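Local coordinates for protein CurH (Lyngbya majuscula, PDB 3KG7) that catalyses the dehydration step of its module, probably removing water from a beta-hydroxyacyl intermediate in the biosynthesis of the polyketide curacin, at residues R10-K15 with L59-V64; S53-T58 with V203-C208. All blocks are in the same frame, centred on the assembly; numbering follows the deposited sequence.

Interaction 1 (R10-K15 with L59-V64); sequences RLLGNK and LAAVGV
Leu11 and Leu12, two successive leucines near the N terminus, clasp the last full turn of helix 52-62 at Ala60 and Ala61. The side chains that meet are all apolar, and one methyl also rests on a peptide group. The methyl CB of Ala60 is reached from two directions roughly a right angle apart: Leu11 brings CD2 to 3.9 Å from Ala60 CB, and Leu12 brings CD1 to 4.1 Å from the same CB. Leu12 CD1 goes further along the helix. It sits over the face of the peptide joining Ala60 to Ala61, 3.7 Å from Ala61 N, and also lies 3.9 Å from Ala61 CB. Leu11 holds CG anti to its backbone N (chi1 -178°), whereas CG of Leu12 is anti to the carbonyl carbon (chi1 -78°). With these torsions the two side chains diverge, and Leu11 CD2 and Leu12 CD1 come to Ala60 CB from different sides.

In the double hotdog fold of this dehydratase domain, helix 52-62 is the long central helix wrapped by the sheet of the first hotdog, and here the loop leading into strand 14-17 covers part of its C-terminal end. Tyr26 of strand 24-30 completes the packing by touching both Leu12 and Ala61.

Hydrogen bonding holds each partner from its own side. Leu11 O accepts a bond from Gln28 NE2, and Asn14 pairs with His27 through its backbone and through ND2, which fixes the N-terminal loop against strand 24-30. Between them Gly13 turns the chain with a positive phi of 85°. On the helix side, Gly63 N bonds to Leu59 O at 2.9 Å, and Gly63 then leaves the helical conformation with positive phi just beyond the touched turn.

Interaction 2 (S53-T58 with V203-C208); sequences SYIAMT and VLIDAC
Ile205 presses its branched side chain onto Ile55 and Ala56, joining the central helices of the two hotdogs, 52-62 and 202-207, in the middle of the double hotdog fold. In dehydratases of this family the active site lies between the two hotdogs, so the contact belongs to the buried zone where they meet.

The packed part is small and depends on one side chain from the second helix. Ile205 uses both ends of its fork: CG2 lies 4.3 Å from Ala56 CB, while CD1 lies 4.3 Å from Ile55 CG2. Its CG1 is anti to the backbone N (chi1 -169°) and the chain beyond stays extended, which carries CD1 alongside Ile55 while the CG2 branch remains over the small methyl of Ala56. That short side chain lets the backbones come to 7.2 Å between Ala56 CA and Ile205 CA. Ile200 supports Ile205 from a neighbouring loop.

Away from this spot the two segments draw apart, although the surroundings remain buried. The CB of Ser53 is directed away from the second helix, and its OG is bonded to Pro50 O. Pro202, at the start of the second helix, packs against both Ser53 and Ala56. The other faces of the two helices pack on strands: Tyr54 and Thr58 on 117-124, and Leu204, Ala207 and Cys208 on Ile185 of 181-186.

Within the first helix, Tyr54 O is gripped twice by Thr58, whose N and OG1 arrive from opposite faces of the carbonyl plane; OG1 donates at 3.0 Å to Tyr54 O, tilted 30° from that plane.

Starting at the N terminus, the chain passes through 10-15, forms the first strands and returns along helix 52-62, where interaction 1 closes a loop of some forty residues against 59-64. Segment 53-58, just before that closure, opens the far longer loop of interaction 2, which runs through the rest of the first hotdog and into the second before 203-208 closes it. The two loops therefore cross, and they share helix 52-62. The contact centres lie about 12 Å apart, with selenomethionine Met57 as a direct bridge: its CE packs against Leu11 O, its backbone O against Leu12 CD2. Together they tie the N-terminal loop, the first central helix and the second.

Interaction 1 (R10-K15 with L59-V64)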
# COMPACT_ATOMS: atom_id res chain seq x y z
N ARG C 10 -8.42 -11.23 -9.99
CA ARG C 10 -8.48 -12.58 -9.41
C ARG C 10 -7.13 -13.11 -8.92
O ARG C 10 -7.05 -13.71 -7.84
CB ARG C 10 -9.07 -13.59 -10.39
CG ARG C 10 -10.34 -14.24 -9.89
CD ARG C 10 -10.50 -15.67 -10.37
NE ARG C 10 -10.95 -16.54 -9.29
CZ ARG C 10 -12.21 -16.63 -8.86
NH1 ARG C 10 -13.17 -15.91 -9.41
NH2 ARG C 10 -12.51 -17.45 -7.85
N LEU C 11 -6.08 -12.89 -9.71
CA LEU C 11 -4.76 -13.42 -9.41
C LEU C 11 -3.95 -12.53 -8.46
O LEU C 11 -3.39 -13.01 -7.48
CB LEU C 11 -3.98 -13.68 -10.69
CG LEU C 11 -2.58 -14.30 -10.57
CD1 LEU C 11 -2.64 -15.73 -10.12
CD2 LEU C 11 -1.86 -14.22 -11.91
N LEU C 12 -3.90 -11.23 -8.74
CA LEU C 12 -3.03 -10.33 -8.00
C LEU C 12 -3.67 -9.69 -6.77
O LEU C 12 -2.97 -9.30 -5.84
CB LEU C 12 -2.48 -9.25 -8.93
CG LEU C 12 -1.33 -9.64 -9.86
CD1 LEU C 12 -1.03 -8.48 -10.77
CD2 LEU C 12 -0.10 -10.01 -9.08
N GLY C 13 -4.99 -9.58 -6.77
CA GLY C 13 -5.69 -8.87 -5.71
C GLY C 13 -5.76 -7.39 -6.00
O GLY C 13 -5.90 -6.97 -7.16
N ASN C 14 -5.64 -6.60 -4.93
CA ASN C 14 -5.77 -5.16 -5.01
C ASN C 14 -4.45 -4.47 -5.30
O ASN C 14 -3.45 -4.79 -4.67
CB ASN C 14 -6.32 -4.62 -3.70
CG ASN C 14 -7.69 -5.14 -3.41
OD1 ASN C 14 -8.69 -4.56 -3.83
ND2 ASN C 14 -7.75 -6.23 -2.67
N LYS C 15 -4.49 -3.50 -6.20
CA LYS C 15 -3.32 -2.74 -6.60
C LYS C 15 -3.24 -1.45 -5.80
O LYS C 15 -4.20 -0.68 -5.76
CB LYS C 15 -3.43 -2.41 -8.10
CG LYS C 15 -2.16 -1.86 -8.70
CD LYS C 15 -2.38 -1.26 -10.07
CE LYS C 15 -1.03 -1.05 -10.75
NZ LYS C 15 -1.10 -0.31 -12.04
N LEU C 59 4.54 -11.62 -13.81
CA LEU C 59 4.25 -11.45 -15.23
C LEU C 59 2.90 -10.78 -15.43
O LEU C 59 2.74 -9.99 -16.35
CB LEU C 59 4.30 -12.78 -15.97
CG LEU C 59 5.63 -13.52 -16.05
CD1 LEU C 59 5.36 -14.98 -16.39
CD2 LEU C 59 6.54 -12.89 -17.09
N ALA C 60 1.94 -11.08 -14.55
CA ALA C 60 0.64 -10.42 -14.61
C ALA C 60 0.72 -8.95 -14.21
O ALA C 60 -0.04 -8.13 -14.73
CB ALA C 60 -0.38 -11.16 -13.76
N ALA C 61 1.66 -8.61 -13.33
CA ALA C 61 1.83 -7.23 -12.88
C ALA C 61 2.49 -6.32 -13.93
O ALA C 61 2.08 -5.17 -14.13
CB ALA C 61 2.59 -7.18 -11.58
N VAL C 62 3.51 -6.84 -14.59
CA VAL C 62 4.30 -6.02 -15.53
C VAL C 62 3.86 -6.19 -16.98
O VAL C 62 4.17 -5.32 -17.81
CB VAL C 62 5.82 -6.32 -15.43
CG1 VAL C 62 6.31 -6.20 -13.99
CG2 VAL C 62 6.15 -7.71 -16.00
N GLY C 63 3.17 -7.28 -17.29
CA GLY C 63 2.74 -7.58 -18.65
C GLY C 63 3.85 -8.20 -19.49
O GLY C 63 5.03 -8.06 -19.18
N VAL C 64 3.46 -8.91 -20.55
CA VAL C 64 4.41 -9.53 -21.47
C VAL C 64 4.46 -8.74 -22.77
O VAL C 64 3.50 -8.04 -23.07
CB VAL C 64 4.06 -11.01 -21.77
CG1 VAL C 64 4.27 -11.85 -20.53
CG2 VAL C 64 2.62 -11.16 -22.29

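Interaction 2 (S53-T58 with V203-C208)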
# COMPACT_ATOMS: atom_id res chain seq x y z
N SER C 53 4.09 -19.95 -9.33
CA SER C 53 2.91 -19.07 -9.24
C SER C 53 3.31 -17.62 -9.11
O SER C 53 2.66 -16.73 -9.67
CB SER C 53 2.03 -19.45 -8.06
OG SER C 53 1.70 -20.82 -8.10
N TYR C 54 4.37 -17.37 -8.36
CA TYR C 54 4.83 -16.01 -8.14
C TYR C 54 5.40 -15.39 -9.41
O TYR C 54 5.26 -14.19 -9.62
CB TYR C 54 5.81 -15.94 -6.97
CG TYR C 54 5.24 -16.62 -5.75
CD1 TYR C 54 4.04 -16.18 -5.19
CD2 TYR C 54 5.87 -17.71 -5.16
CE1 TYR C 54 3.49 -16.82 -4.08
CE2 TYR C 54 5.34 -18.33 -4.05
CZ TYR C 54 4.15 -17.89 -3.52
OH TYR C 54 3.63 -18.50 -2.42
N ILE C 55 5.99 -16.23 -10.27
CA ILE C 55 6.44 -15.77 -11.58
C ILE C 55 5.22 -15.35 -12.37
O ILE C 55 5.20 -14.26 -12.97
CB ILE C 55 7.23 -16.85 -12.36
CG1 ILE C 55 8.31 -17.49 -11.47
CG2 ILE C 55 7.86 -16.23 -13.61
CD1 ILE C 55 8.92 -18.77 -12.03
N ALA C 56 4.19 -16.20 -12.35
CA ALA C 56 2.91 -15.91 -12.98
C ALA C 56 2.39 -14.56 -12.54
O ALA C 56 2.00 -13.74 -13.37
CB ALA C 56 1.92 -16.98 -12.64
N MSE C 57 2.40 -14.33 -11.23
CA MSE C 57 1.88 -13.09 -10.65
C MSE C 57 2.65 -11.87 -11.12
O MSE C 57 2.07 -10.85 -11.49
CB MSE C 57 1.89 -13.15 -9.13
CG MSE C 57 0.89 -14.13 -8.56
SE MSE C 57 0.99 -14.19 -6.63
CE MSE C 57 -0.06 -12.61 -6.18
N THR C 58 3.98 -11.99 -11.12
CA THR C 58 4.85 -10.91 -11.52
C THR C 58 4.63 -10.58 -12.99
O THR C 58 4.52 -9.39 -13.36
CB THR C 58 6.33 -11.25 -11.25
OG1 THR C 58 6.52 -11.50 -9.85
CG2 THR C 58 7.22 -10.09 -11.67
N VAL C 203 -1.05 -22.54 -12.49
CA VAL C 203 -1.20 -23.95 -12.87
C VAL C 203 -0.53 -24.28 -14.21
O VAL C 203 0.22 -25.25 -14.32
CB VAL C 203 -2.67 -24.36 -12.88
CG1 VAL C 203 -2.87 -25.72 -13.54
CG2 VAL C 203 -3.22 -24.36 -11.45
N LEU C 204 -0.79 -23.45 -15.22
CA LEU C 204 -0.23 -23.66 -16.55
C LEU C 204 1.30 -23.59 -16.55
O LEU C 204 1.95 -24.39 -17.23
CB LEU C 204 -0.79 -22.64 -17.53
CG LEU C 204 -2.29 -22.72 -17.82
CD1 LEU C 204 -2.76 -21.41 -18.47
CD2 LEU C 204 -2.61 -23.92 -18.69
N ILE C 205 1.87 -22.64 -15.82
CA ILE C 205 3.33 -22.57 -15.75
C ILE C 205 3.86 -23.74 -14.91
O ILE C 205 4.93 -24.28 -15.21
CB ILE C 205 3.90 -21.17 -15.34
CG1 ILE C 205 5.43 -21.13 -15.55
CG2 ILE C 205 3.50 -20.76 -13.92
CD1 ILE C 205 6.07 -19.76 -15.37
N ASP C 206 3.09 -24.18 -13.92
CA ASP C 206 3.51 -25.34 -13.15
C ASP C 206 3.55 -26.60 -13.99
O ASP C 206 4.45 -27.40 -13.85
CB ASP C 206 2.66 -25.61 -11.92
CG ASP C 206 3.31 -26.63 -11.03
OD1 ASP C 206 4.43 -26.35 -10.55
OD2 ASP C 206 2.73 -27.74 -10.86
N ALA C 207 2.55 -26.75 -14.86
CA ALA C 207 2.46 -27.90 -15.74
C ALA C 207 3.69 -28.07 -16.62
O ALA C 207 4.07 -29.18 -16.97
CB ALA C 207 1.23 -27.79 -16.59
N CYS C 208 4.32 -26.96 -16.98
CA CYS C 208 5.51 -26.99 -17.83
C CYS C 208 6.68 -27.73 -17.21
O CYS C 208 7.60 -28.18 -17.91
CB CYS C 208 5.93 -25.56 -18.17
SG CYS C 208 4.68 -24.69 -19.11